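Local coordinates for thylakoid lumenal 15 kDa protein 1, chloroplastic (Arabidopsis thaliana, PDB 3N90) that is of unknown function but belongs to the pentapeptide repeat family and folds as a right-handed quadrilateral beta helix in the chloroplast thylakoid lumen, at residues Gln16-Ser19 / Gly20-Phe23; Gln31-Thr35 / Ser36-Gln40; Ala41-Lys44 / Gly45-Leu48; Ala51-Asp55 / Ala56-Gly60; Asp117-Val120 / Tyr121-Val125. The protein carries 2 engineered substitutions. All coordinates share one frame; numbering follows the deposited sequence.

Overall arrangement
Interactions 1 to 4 follow one another along the chain between helix 10-13 and helix 116-125, as turns of one right-handed quadrilateral beta helix. Interactions 1, 2 and 4 stack together: the centres of 1 and 2 lie about 7 Å apart and those of 2 and 4 about 5 Å, with L38 N probably hydrogen-bonded to D57 O. Interaction 3, its centre about 12 Å from those of 2 and 4, meets both through phenylalanine and leucine side chains and touches interaction 1, where F23 N probably donates to N42 O. Successive coils share one apolar core, and the helix of interaction 5, about 19 Å from interaction 4 between centres, probably covers its C-terminal end.

Interaction 1 (Gln16-Ser19 / Gly20-Phe23); sequences QDLS and GKDF
The F23 ring is met by L18, whose CD1 comes obliquely to CZ at 4.0 Å. The ring also lies nearly parallel to F43 and makes edge-to-face contacts with Y8 and F33, so it belongs to the aromatic core inside the quadrilateral beta helix of this pentapeptide repeat protein. L18 and F23, five residues apart, are consecutive central residues of the repeat; large and apolar, they suit the buried interior. The type II turn L18-K21 carries the chain round the corner between them, closed by K21 N donating to L18 O at 3.2 Å from above the carbonyl plane. G20 fits the third place of that turn because its phi is positive, and a CB would collide with S19 C. K21 packs the start of its aliphatic chain against the turn: CG lies beside the backbone N (chi1 -58°), bringing it to 3.2 Å from L18 O, before the chain bends and its amine leads away. Just before the corner D17 forms an Asx turn. Its OD1 accepts S19 N at 3.1 Å, with an N-H...O angle of 168°, and S19 OG lies 2.8 Å from the same oxygen.

Interaction 2 (Gln31-Thr35 / Ser36-Gln40); sequences QDFKT and SILRQ
T35, a beta-branched residue with positive phi (51°), occupies the third place of the type II turn F33-S36, a position that glycine usually fills more easily. The turn is closed by S36 N donating to F33 O at 3.1 Å, the donor standing well above the carbonyl plane. On the inner side of the corner L38 reaches back to F33. One methyl does the touching: CD1 sits 3.8 Å from F33 CD1 and 3.9 Å from F33 CB. F33 and L38 are the large central residues of successive pentapeptides in the quadrilateral beta helix, buried and apolar as that place demands; the F33 ring meets that of F53 with the two planes parallel. Ahead of the turn D32 OD1 accepts K34 N at 2.9 Å from the anti side of the carboxylate, forming an Asx turn. S36 stands where the repeat commonly has alanine, small enough to enter the interior. Its OG, beside the backbone N (chi1 -71°), hydrogen-bonds to T13 O and to Q16 N. A buried hydroxyl is thereby supplied with both an acceptor and a donor, which probably offsets the cost of a polar atom here and ties this corner to the start of the solenoid.

Interaction 3 (Ala41-Lys44 / Gly45-Leu48); sequences ANFK and GAKL
Between F43 and A46 the backbone makes a type II turn, with A46 N donating to F43 O at 2.9 Å and an N-H...O angle of 162°. G45 takes its third place with phi of 62°; a CB there would run into K44 O, which explains why a residue without one fits. A46 turns its methyl inward to the edge of the F43 ring, near the ring plane, with CB 4.1 Å from F43 CB and 3.3 Å from F43 O. Alanine's single methyl suits this close approach to the carbonyl oxygen. L48 comes from farther along the chain: its CD1 lies 3.8 Å from F43 CD1, obliquely to the ring. This is the pentapeptide repeat pattern of the quadrilateral beta helix, in which a small residue and, two places on, a bulky apolar one face the interior of each side. The F43 side chain also touches L63. K44, by contrast, has CG opposite its own backbone N (chi1 178°) and an extended chain that takes the amine away from the turn. In the preceding backbone the amide oxygen OD1 of N42 accepts K44 N at 3.0 Å, forming an Asx turn.

Interaction 4 (Ala51-Asp55 / Ala56-Gly60); sequences ASFFD and ADLTG
F53 and L58 cross at about a right angle, and both methyls of the leucine take part. CD1 lies 3.8 Å from F53 CG and approaches the ring obliquely, while CD2 is 4.1 Å from F53 CD1. With CG beside the backbone N (chi1 -67°), F53 also holds its edge toward A56, whose CB lies near the ring plane and 4.1 Å from F53 CB. Replacing the ring with the bare methyl of an alanine is likely to leave L58 CD2 without its aromatic partner and CD1 with only the CB contact, opening a gap beside the nearly parallel F73 ring. A56 N donates to F53 O at 2.9 Å, closing a type II turn in which D55 adopts positive phi. S52 OG accepts F54 N at 3.3 Å, an ST turn leading into the corner. On the far side D57 OD1 takes two donors from T59: N, from above the carboxylate plane, and OG1 at 2.7 Å on the syn lone pair. OD2 forms a salt bridge with R39 in the coil before. Small A56 and bulky F53 and L58 facing inward, while F54 and D55 at the corner point away, mark the pentapeptide repeats of a right-handed quadrilateral beta helix.

Interaction 5 (Asp117-Val120 / Tyr121-Val125); sequences DQRV and YLCKV
C123 folds back over R119, four residues earlier, on the alpha helix that begins at residue 116 and packs at the C-terminal end of the quadrilateral beta helix. Its SG lies 3.8 Å from R119 CG and 3.2 Å from R119 O, while C123 N donates to that same carbonyl oxygen at 2.9 Å. The sulfur stands beside its own backbone N (chi1 -76°), a rotation that turns it back along the helix toward the arginine. One step round, V120 and K124 run side by side in the same direction, V120 CG1 lying 4.1 Å from K124 CE; the extended lysine lays that CE against the valine methyl, while its CG passes 3.4 Å from V120 O. L122 bends over the preceding turn, with CG 3.3 Å from Q118 O, and being apolar it suits the buried side of the helix, where it meets F99, L114 and L141. Beneath run the i to i+4 helical hydrogen bonds, among them L122 N to Q118 O at 3.0 Å with an N-H...O angle of 170°.

The next shell ties the helix down. C123 is joined to C143 by a disulfide, and R119 NH1 donates to L141 O nearby, so the C-terminal tail is held along this face. Q118 NE2 hydrogen-bonds to M93 O and its OE1 accepts R115 N; Y121 OH bonds to G101 N, while D117 makes a salt bridge with R115. Near the C-terminal end K124 N bonds to Y121 O and also, weakly, to V120 O at 3.3 Å, with an N-H...O angle of 131°.

Interaction 1 (Gln16-Ser19 / Gly20-Phe23)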
loop_
_atom_site.group_PDB
_atom_site.type_symbol
_atom_site.label_atom_id
_atom_site.label_comp_id
_atom_site.label_asym_id
_atom_site.label_seq_id
_atom_site.Cartn_x
_atom_site.Cartn_y
_atom_site.Cartn_z
ATOM N N GLN A 16 -10.814 -12.942 -2.524
ATOM C CA GLN A 16 -10.807 -13.371 -3.929
ATOM C C GLN A 16 -9.394 -13.514 -4.473
ATOM O O GLN A 16 -8.461 -12.872 -3.979
ATOM C CB GLN A 16 -11.575 -12.362 -4.771
ATOM C CG GLN A 16 -13.068 -12.301 -4.435
ATOM C CD GLN A 16 -13.789 -13.597 -4.720
ATOM O OE1 GLN A 16 -13.476 -14.300 -5.673
ATOM N NE2 GLN A 16 -14.763 -13.917 -3.894
ATOM N N ASP A 17 -9.234 -14.352 -5.503
ATOM C CA ASP A 17 -7.969 -14.402 -6.214
ATOM C C ASP A 17 -8.018 -13.404 -7.351
ATOM O O ASP A 17 -8.701 -13.636 -8.355
ATOM C CB ASP A 17 -7.689 -15.821 -6.739
ATOM C CG ASP A 17 -6.311 -15.933 -7.404
ATOM O OD1 ASP A 17 -5.662 -14.888 -7.668
ATOM O OD2 ASP A 17 -5.846 -17.073 -7.622
ATOM N N LEU A 18 -7.315 -12.282 -7.167
ATOM C CA LEU A 18 -7.290 -11.183 -8.097
ATOM C C LEU A 18 -5.868 -10.940 -8.574
ATOM O O LEU A 18 -5.490 -9.820 -8.927
ATOM C CB LEU A 18 -7.858 -9.909 -7.418
ATOM C CG LEU A 18 -9.324 -10.005 -6.989
ATOM C CD1 LEU A 18 -9.735 -8.715 -6.256
ATOM C CD2 LEU A 18 -10.226 -10.252 -8.185
ATOM N N SER A 19 -5.066 -12.000 -8.628
ATOM C CA SER A 19 -3.711 -11.847 -9.140
ATOM C C SER A 19 -3.755 -11.255 -10.571
ATOM O O SER A 19 -4.637 -11.609 -11.378
ATOM C CB SER A 19 -2.957 -13.172 -9.177
ATOM O OG SER A 19 -3.068 -13.907 -7.979
ATOM N N GLY A 20 -2.830 -10.337 -10.841
ATOM C CA GLY A 20 -2.615 -9.764 -12.162
ATOM C C GLY A 20 -3.747 -8.881 -12.640
ATOM O O GLY A 20 -3.772 -8.520 -13.820
ATOM N N LYS A 21 -4.678 -8.509 -11.750
ATOM C CA LYS A 21 -5.816 -7.704 -12.177
ATOM C C LYS A 21 -5.473 -6.219 -12.226
ATOM O O LYS A 21 -4.615 -5.727 -11.454
ATOM C CB LYS A 21 -7.074 -7.972 -11.353
ATOM C CG LYS A 21 -7.566 -9.434 -11.346
ATOM C CD LYS A 21 -7.658 -10.008 -12.755
ATOM C CE LYS A 21 -8.647 -11.154 -12.861
ATOM N NZ LYS A 21 -9.021 -11.318 -14.315
ATOM N N ASP A 22 -6.111 -5.507 -13.156
ATOM C CA ASP A 22 -5.773 -4.099 -13.362
ATOM C C ASP A 22 -6.807 -3.164 -12.751
ATOM O O ASP A 22 -7.920 -3.027 -13.239
ATOM C CB ASP A 22 -5.513 -3.802 -14.858
ATOM C CG ASP A 22 -4.881 -2.432 -15.090
ATOM O OD1 ASP A 22 -4.997 -1.544 -14.215
ATOM O OD2 ASP A 22 -4.258 -2.235 -16.167
ATOM N N PHE A 23 -6.427 -2.547 -11.627
ATOM C CA PHE A 23 -7.252 -1.576 -10.947
ATOM C C PHE A 23 -6.676 -0.146 -11.069
ATOM O O PHE A 23 -7.070 0.736 -10.317
ATOM C CB PHE A 23 -7.333 -1.925 -9.457
ATOM C CG PHE A 23 -8.135 -3.169 -9.146
ATOM C CD1 PHE A 23 -9.533 -3.117 -9.074
ATOM C CD2 PHE A 23 -7.497 -4.403 -8.941
ATOM C CE1 PHE A 23 -10.302 -4.281 -8.773
ATOM C CE2 PHE A 23 -8.246 -5.558 -8.666
ATOM C CZ PHE A 23 -9.655 -5.488 -8.559
#

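Interaction 2 (Gln31-Thr35 / Ser36-Gln40)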
loop_
_atom_site.group_PDB
_atom_site.type_symbol
_atom_site.label_atom_id
_atom_site.label_comp_id
_atom_site.label_asym_id
_atom_site.label_seq_id
_atom_site.Cartn_x
_atom_site.Cartn_y
_atom_site.Cartn_z
ATOM N N GLN A 31 -12.576 0.134 -0.273
ATOM C CA GLN A 31 -12.702 -1.192 -0.885
ATOM C C GLN A 31 -12.135 -2.265 0.062
ATOM O O GLN A 31 -11.067 -2.068 0.705
ATOM C CB GLN A 31 -11.965 -1.227 -2.208
ATOM C CG GLN A 31 -12.478 -2.352 -3.127
ATOM C CD GLN A 31 -13.912 -2.143 -3.584
ATOM O OE1 GLN A 31 -14.334 -0.995 -3.841
ATOM N NE2 GLN A 31 -14.678 -3.248 -3.703
ATOM N N ASP A 32 -12.853 -3.395 0.151
ATOM C CA ASP A 32 -12.495 -4.496 1.042
ATOM C C ASP A 32 -11.712 -5.555 0.225
ATOM O O ASP A 32 -12.291 -6.333 -0.510
ATOM C CB ASP A 32 -13.755 -5.140 1.666
ATOM C CG ASP A 32 -13.423 -6.153 2.766
ATOM O OD1 ASP A 32 -12.219 -6.478 2.986
ATOM O OD2 ASP A 32 -14.361 -6.631 3.456
ATOM N N PHE A 33 -10.397 -5.546 0.345
ATOM C CA PHE A 33 -9.561 -6.608 -0.225
ATOM C C PHE A 33 -9.010 -7.527 0.872
ATOM O O PHE A 33 -7.944 -8.150 0.680
ATOM C CB PHE A 33 -8.355 -6.012 -0.969
ATOM C CG PHE A 33 -8.712 -5.270 -2.191
ATOM C CD1 PHE A 33 -8.959 -5.940 -3.390
ATOM C CD2 PHE A 33 -8.759 -3.886 -2.176
ATOM C CE1 PHE A 33 -9.256 -5.208 -4.552
ATOM C CE2 PHE A 33 -9.084 -3.158 -3.329
ATOM C CZ PHE A 33 -9.322 -3.797 -4.508
ATOM N N LYS A 34 -9.700 -7.632 2.011
ATOM C CA LYS A 34 -9.232 -8.526 3.075
ATOM C C LYS A 34 -9.021 -9.952 2.551
ATOM O O LYS A 34 -9.902 -10.495 1.883
ATOM C CB LYS A 34 -10.244 -8.563 4.230
ATOM C CG LYS A 34 -9.862 -9.540 5.320
ATOM C CD LYS A 34 -10.744 -9.203 6.541
ATOM C CE LYS A 34 -10.557 -10.230 7.618
ATOM N NZ LYS A 34 -11.671 -10.295 8.624
ATOM N N THR A 35 -7.850 -10.495 2.863
ATOM C CA THR A 35 -7.423 -11.866 2.549
ATOM C C THR A 35 -7.635 -12.196 1.058
ATOM O O THR A 35 -7.946 -13.351 0.695
ATOM C CB THR A 35 -7.971 -12.931 3.582
ATOM O OG1 THR A 35 -7.325 -14.206 3.415
ATOM C CG2 THR A 35 -9.522 -13.100 3.548
ATOM N N SER A 36 -7.460 -11.182 0.206
ATOM C CA SER A 36 -7.397 -11.466 -1.226
ATOM C C SER A 36 -5.974 -11.707 -1.710
ATOM O O SER A 36 -4.992 -11.297 -1.077
ATOM C CB SER A 36 -8.048 -10.367 -2.027
ATOM O OG SER A 36 -9.435 -10.449 -1.813
ATOM N N ILE A 37 -5.865 -12.391 -2.864
ATOM C CA ILE A 37 -4.580 -12.554 -3.521
ATOM C C ILE A 37 -4.494 -11.501 -4.617
ATOM O O ILE A 37 -5.367 -11.408 -5.492
ATOM C CB ILE A 37 -4.413 -13.971 -4.157
ATOM C CG1 ILE A 37 -4.684 -15.078 -3.143
ATOM C CG2 ILE A 37 -2.992 -14.076 -4.716
ATOM C CD1 ILE A 37 -4.573 -16.498 -3.781
ATOM N N LEU A 38 -3.475 -10.662 -4.519
ATOM C CA LEU A 38 -3.296 -9.508 -5.390
ATOM C C LEU A 38 -1.894 -9.466 -5.995
ATOM O O LEU A 38 -1.333 -8.374 -6.226
ATOM C CB LEU A 38 -3.635 -8.196 -4.646
ATOM C CG LEU A 38 -5.140 -8.003 -4.423
ATOM C CD1 LEU A 38 -5.356 -7.021 -3.263
ATOM C CD2 LEU A 38 -5.787 -7.502 -5.688
ATOM N N ARG A 39 -1.291 -10.656 -6.185
ATOM C CA ARG A 39 0.048 -10.712 -6.732
ATOM C C ARG A 39 0.038 -10.102 -8.119
ATOM O O ARG A 39 -0.861 -10.397 -8.944
ATOM C CB ARG A 39 0.575 -12.145 -6.842
ATOM C CG ARG A 39 0.700 -12.881 -5.590
ATOM C CD ARG A 39 1.631 -14.096 -5.884
ATOM N NE ARG A 39 2.144 -14.345 -4.595
ATOM C CZ ARG A 39 3.338 -14.692 -4.211
ATOM N NH1 ARG A 39 4.392 -14.962 -5.016
ATOM N NH2 ARG A 39 3.436 -14.763 -2.921
ATOM N N GLN A 40 1.023 -9.243 -8.343
ATOM C CA GLN A 40 1.177 -8.488 -9.594
ATOM C C GLN A 40 -0.010 -7.611 -9.989
ATOM O O GLN A 40 -0.145 -7.253 -11.162
ATOM C CB GLN A 40 1.471 -9.450 -10.757
ATOM C CG GLN A 40 2.723 -10.255 -10.607
ATOM C CD GLN A 40 2.569 -11.549 -9.809
ATOM O OE1 GLN A 40 1.617 -12.328 -9.999
ATOM N NE2 GLN A 40 3.530 -11.799 -8.927
#

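Interaction 3 (Ala41-Lys44 / Gly45-Leu48)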
loop_
_atom_site.group_PDB
_atom_site.type_symbol
_atom_site.label_atom_id
_atom_site.label_comp_id
_atom_site.label_asym_id
_atom_site.label_seq_id
_atom_site.Cartn_x
_atom_site.Cartn_y
_atom_site.Cartn_z
ATOM N N ALA A 41 -0.892 -7.283 -9.041
ATOM C CA ALA A 41 -2.057 -6.468 -9.356
ATOM C C ALA A 41 -1.571 -5.061 -9.627
ATOM O O ALA A 41 -0.557 -4.646 -9.082
ATOM C CB ALA A 41 -3.074 -6.453 -8.219
ATOM N N ASN A 42 -2.319 -4.335 -10.449
ATOM C CA ASN A 42 -2.003 -2.957 -10.790
ATOM C C ASN A 42 -2.947 -1.975 -10.104
ATOM O O ASN A 42 -4.131 -1.879 -10.454
ATOM C CB ASN A 42 -2.107 -2.777 -12.311
ATOM C CG ASN A 42 -1.526 -1.448 -12.795
ATOM O OD1 ASN A 42 -1.111 -0.604 -12.009
ATOM N ND2 ASN A 42 -1.518 -1.271 -14.120
ATOM N N PHE A 43 -2.439 -1.282 -9.082
ATOM C CA PHE A 43 -3.192 -0.195 -8.427
ATOM C C PHE A 43 -2.557 1.170 -8.680
ATOM O O PHE A 43 -2.734 2.073 -7.886
ATOM C CB PHE A 43 -3.277 -0.386 -6.897
ATOM C CG PHE A 43 -4.112 -1.591 -6.457
ATOM C CD1 PHE A 43 -5.501 -1.493 -6.371
ATOM C CD2 PHE A 43 -3.506 -2.803 -6.154
ATOM C CE1 PHE A 43 -6.294 -2.558 -5.953
ATOM C CE2 PHE A 43 -4.301 -3.917 -5.747
ATOM C CZ PHE A 43 -5.703 -3.774 -5.657
ATOM N N LYS A 44 -1.800 1.317 -9.762
ATOM C CA LYS A 44 -1.071 2.583 -9.958
ATOM C C LYS A 44 -2.039 3.758 -9.983
ATOM O O LYS A 44 -3.021 3.723 -10.721
ATOM C CB LYS A 44 -0.239 2.541 -11.246
ATOM C CG LYS A 44 0.507 3.853 -11.526
ATOM C CD LYS A 44 1.563 3.645 -12.604
ATOM C CE LYS A 44 2.475 4.860 -12.674
ATOM N NZ LYS A 44 3.606 4.628 -13.596
ATOM N N GLY A 45 -1.802 4.759 -9.139
ATOM C CA GLY A 45 -2.675 5.944 -9.042
ATOM C C GLY A 45 -4.100 5.700 -8.605
ATOM O O GLY A 45 -4.971 6.572 -8.781
ATOM N N ALA A 46 -4.374 4.509 -8.052
ATOM C CA ALA A 46 -5.696 4.229 -7.537
ATOM C C ALA A 46 -5.994 5.074 -6.286
ATOM O O ALA A 46 -5.078 5.512 -5.573
ATOM C CB ALA A 46 -5.866 2.761 -7.229
ATOM N N LYS A 47 -7.272 5.314 -6.039
ATOM C CA LYS A 47 -7.682 6.029 -4.849
ATOM C C LYS A 47 -8.218 4.998 -3.863
ATOM O O LYS A 47 -9.298 4.398 -4.043
ATOM C CB LYS A 47 -8.695 7.154 -5.144
ATOM C CG LYS A 47 -8.294 8.135 -6.229
ATOM C CD LYS A 47 -6.913 8.769 -6.012
ATOM C CE LYS A 47 -6.610 9.864 -7.057
ATOM N NZ LYS A 47 -5.586 10.828 -6.532
ATOM N N LEU A 48 -7.411 4.748 -2.831
ATOM C CA LEU A 48 -7.673 3.656 -1.902
ATOM C C LEU A 48 -7.759 4.149 -0.443
ATOM O O LEU A 48 -7.396 3.426 0.506
ATOM C CB LEU A 48 -6.557 2.607 -2.023
ATOM C CG LEU A 48 -6.623 1.707 -3.279
ATOM C CD1 LEU A 48 -5.264 1.245 -3.746
ATOM C CD2 LEU A 48 -7.527 0.531 -2.927
#

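Interaction 4 (Ala51-Asp55 / Ala56-Gly60)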
loop_
_atom_site.group_PDB
_atom_site.type_symbol
_atom_site.label_atom_id
_atom_site.label_comp_id
_atom_site.label_asym_id
_atom_site.label_seq_id
_atom_site.Cartn_x
_atom_site.Cartn_y
_atom_site.Cartn_z
ATOM N N ALA A 51 -9.063 1.792 2.437
ATOM C CA ALA A 51 -9.218 0.422 1.875
ATOM C C ALA A 51 -8.624 -0.593 2.846
ATOM O O ALA A 51 -7.714 -0.242 3.603
ATOM C CB ALA A 51 -8.513 0.327 0.499
ATOM N N SER A 52 -9.108 -1.841 2.840
ATOM C CA SER A 52 -8.529 -2.876 3.692
ATOM C C SER A 52 -7.728 -3.843 2.819
ATOM O O SER A 52 -8.291 -4.426 1.891
ATOM C CB SER A 52 -9.576 -3.680 4.444
ATOM O OG SER A 52 -8.981 -4.736 5.200
ATOM N N PHE A 53 -6.452 -3.974 3.126
ATOM C CA PHE A 53 -5.587 -5.080 2.561
ATOM C C PHE A 53 -5.207 -6.043 3.696
ATOM O O PHE A 53 -4.165 -6.703 3.645
ATOM C CB PHE A 53 -4.341 -4.506 1.886
ATOM C CG PHE A 53 -4.668 -3.703 0.639
ATOM C CD1 PHE A 53 -4.972 -4.351 -0.557
ATOM C CD2 PHE A 53 -4.708 -2.306 0.681
ATOM C CE1 PHE A 53 -5.280 -3.598 -1.702
ATOM C CE2 PHE A 53 -5.021 -1.563 -0.443
ATOM C CZ PHE A 53 -5.296 -2.212 -1.641
ATOM N N PHE A 54 -6.097 -6.164 4.676
ATOM C CA PHE A 54 -5.845 -6.975 5.855
ATOM C C PHE A 54 -5.529 -8.436 5.459
ATOM O O PHE A 54 -6.383 -9.115 4.896
ATOM C CB PHE A 54 -7.061 -6.974 6.787
ATOM C CG PHE A 54 -6.818 -7.686 8.083
ATOM C CD1 PHE A 54 -6.423 -6.950 9.219
ATOM C CD2 PHE A 54 -6.951 -9.069 8.191
ATOM C CE1 PHE A 54 -6.177 -7.578 10.443
ATOM C CE2 PHE A 54 -6.709 -9.715 9.437
ATOM C CZ PHE A 54 -6.315 -8.947 10.557
ATOM N N ASP A 55 -4.308 -8.890 5.733
ATOM C CA ASP A 55 -3.883 -10.259 5.369
ATOM C C ASP A 55 -4.009 -10.559 3.868
ATOM O O ASP A 55 -4.135 -11.743 3.494
ATOM C CB ASP A 55 -4.675 -11.321 6.138
ATOM C CG ASP A 55 -3.775 -12.438 6.693
ATOM O OD1 ASP A 55 -2.626 -12.594 6.235
ATOM O OD2 ASP A 55 -4.210 -13.083 7.667
ATOM N N ALA A 56 -3.999 -9.523 3.030
ATOM C CA ALA A 56 -3.881 -9.706 1.572
ATOM C C ALA A 56 -2.463 -10.071 1.155
ATOM O O ALA A 56 -1.498 -9.820 1.872
ATOM C CB ALA A 56 -4.406 -8.473 0.773
ATOM N N ASP A 57 -2.341 -10.670 -0.019
ATOM C CA ASP A 57 -1.026 -10.925 -0.600
ATOM C C ASP A 57 -0.812 -9.984 -1.756
ATOM O O ASP A 57 -1.451 -10.090 -2.807
ATOM C CB ASP A 57 -0.911 -12.386 -1.064
ATOM C CG ASP A 57 0.461 -12.716 -1.654
ATOM O OD1 ASP A 57 1.353 -11.846 -1.685
ATOM O OD2 ASP A 57 0.649 -13.893 -2.067
ATOM N N LEU A 58 0.073 -9.013 -1.538
ATOM C CA LEU A 58 0.296 -7.961 -2.531
ATOM C C LEU A 58 1.585 -8.160 -3.328
ATOM O O LEU A 58 2.046 -7.238 -4.021
ATOM C CB LEU A 58 0.272 -6.566 -1.845
ATOM C CG LEU A 58 -1.162 -6.057 -1.594
ATOM C CD1 LEU A 58 -1.242 -5.070 -0.418
ATOM C CD2 LEU A 58 -1.739 -5.407 -2.895
ATOM N N THR A 59 2.173 -9.347 -3.225
ATOM C CA THR A 59 3.514 -9.551 -3.741
ATOM C C THR A 59 3.649 -9.039 -5.182
ATOM O O THR A 59 2.854 -9.423 -6.055
ATOM C CB THR A 59 3.889 -11.055 -3.691
ATOM O OG1 THR A 59 3.936 -11.476 -2.326
ATOM C CG2 THR A 59 5.269 -11.251 -4.349
ATOM N N GLY A 60 4.606 -8.143 -5.426
ATOM C CA GLY A 60 4.823 -7.620 -6.794
ATOM C C GLY A 60 3.811 -6.639 -7.368
ATOM O O GLY A 60 3.876 -6.282 -8.568
HETATM O O HOH W 1 -0.937 -12.457 3.672
#

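Interaction 5 (Asp117-Val120 / Tyr121-Val125)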
loop_
_atom_site.group_PDB
_atom_site.type_symbol
_atom_site.label_atom_id
_atom_site.label_comp_id
_atom_site.label_asym_id
_atom_site.label_seq_id
_atom_site.Cartn_x
_atom_site.Cartn_y
_atom_site.Cartn_z
ATOM N N ASP A 117 11.434 -2.737 14.798
ATOM C CA ASP A 117 11.957 -3.590 13.732
ATOM C C ASP A 117 11.475 -3.222 12.320
ATOM O O ASP A 117 12.229 -3.331 11.365
ATOM C CB ASP A 117 11.728 -5.087 14.009
ATOM C CG ASP A 117 10.253 -5.501 13.968
ATOM O OD1 ASP A 117 9.860 -6.182 12.976
ATOM O OD2 ASP A 117 9.510 -5.188 14.932
ATOM N N GLN A 118 10.202 -2.811 12.209
ATOM C CA GLN A 118 9.639 -2.339 10.945
ATOM C C GLN A 118 10.299 -1.021 10.527
ATOM O O GLN A 118 10.660 -0.841 9.352
ATOM C CB GLN A 118 8.127 -2.115 11.059
ATOM C CG GLN A 118 7.341 -3.340 11.418
ATOM C CD GLN A 118 5.877 -3.042 11.617
ATOM O OE1 GLN A 118 5.496 -2.147 12.393
ATOM N NE2 GLN A 118 5.035 -3.781 10.902
ATOM N N ARG A 119 10.452 -0.104 11.486
ATOM C CA ARG A 119 11.106 1.173 11.195
ATOM C C ARG A 119 12.572 0.951 10.777
ATOM O O ARG A 119 13.076 1.597 9.852
ATOM C CB ARG A 119 10.964 2.157 12.362
ATOM C CG ARG A 119 11.406 3.562 12.026
ATOM C CD ARG A 119 11.110 4.561 13.141
ATOM N NE ARG A 119 9.830 4.314 13.805
ATOM C CZ ARG A 119 8.664 4.891 13.508
ATOM N NH1 ARG A 119 8.549 5.778 12.516
ATOM N NH2 ARG A 119 7.587 4.553 14.209
ATOM N N VAL A 120 13.240 0.009 11.437
ATOM C CA VAL A 120 14.628 -0.287 11.089
ATOM C C VAL A 120 14.765 -0.757 9.642
ATOM O O VAL A 120 15.644 -0.275 8.915
ATOM C CB VAL A 120 15.266 -1.331 12.062
ATOM C CG1 VAL A 120 16.582 -1.799 11.533
ATOM C CG2 VAL A 120 15.451 -0.711 13.440
ATOM N N TYR A 121 13.889 -1.664 9.205
ATOM C CA TYR A 121 13.969 -2.176 7.854
ATOM C C TYR A 121 13.627 -1.086 6.826
ATOM O O TYR A 121 14.339 -0.850 5.845
ATOM C CB TYR A 121 13.042 -3.404 7.607
ATOM C CG TYR A 121 13.179 -3.801 6.151
ATOM C CD1 TYR A 121 14.353 -4.435 5.698
ATOM C CD2 TYR A 121 12.212 -3.434 5.182
ATOM C CE1 TYR A 121 14.542 -4.739 4.353
ATOM C CE2 TYR A 121 12.413 -3.736 3.817
ATOM C CZ TYR A 121 13.577 -4.395 3.420
ATOM O OH TYR A 121 13.778 -4.706 2.086
ATOM N N LEU A 122 12.487 -0.445 7.056
ATOM C CA LEU A 122 12.019 0.557 6.112
ATOM C C LEU A 122 13.046 1.679 5.937
ATOM O O LEU A 122 13.266 2.142 4.811
ATOM C CB LEU A 122 10.665 1.124 6.569
ATOM C CG LEU A 122 9.489 0.152 6.379
ATOM C CD1 LEU A 122 8.228 0.709 7.016
ATOM C CD2 LEU A 122 9.239 -0.186 4.932
ATOM N N CYS A 123 13.682 2.072 7.044
ATOM C CA CYS A 123 14.701 3.143 7.040
ATOM C C CYS A 123 15.975 2.748 6.302
ATOM O O CYS A 123 16.735 3.635 5.899
ATOM C CB CYS A 123 15.044 3.577 8.448
ATOM S SG CYS A 123 13.773 4.616 9.182
ATOM N N LYS A 124 16.215 1.444 6.136
ATOM C CA LYS A 124 17.349 0.983 5.345
ATOM C C LYS A 124 17.092 1.208 3.895
ATOM O O LYS A 124 18.037 1.314 3.112
ATOM C CB LYS A 124 17.613 -0.523 5.512
ATOM C CG LYS A 124 18.296 -0.859 6.798
ATOM C CD LYS A 124 18.401 -2.360 6.961
ATOM C CE LYS A 124 19.026 -2.677 8.317
ATOM N NZ LYS A 124 18.860 -4.114 8.572
ATOM N N VAL A 125 15.819 1.193 3.503
ATOM C CA VAL A 125 15.524 1.292 2.079
ATOM C C VAL A 125 14.834 2.614 1.726
ATOM O O VAL A 125 14.477 2.794 0.561
ATOM C CB VAL A 125 14.676 0.082 1.553
ATOM C CG1 VAL A 125 15.497 -1.230 1.537
ATOM C CG2 VAL A 125 13.398 -0.065 2.356
#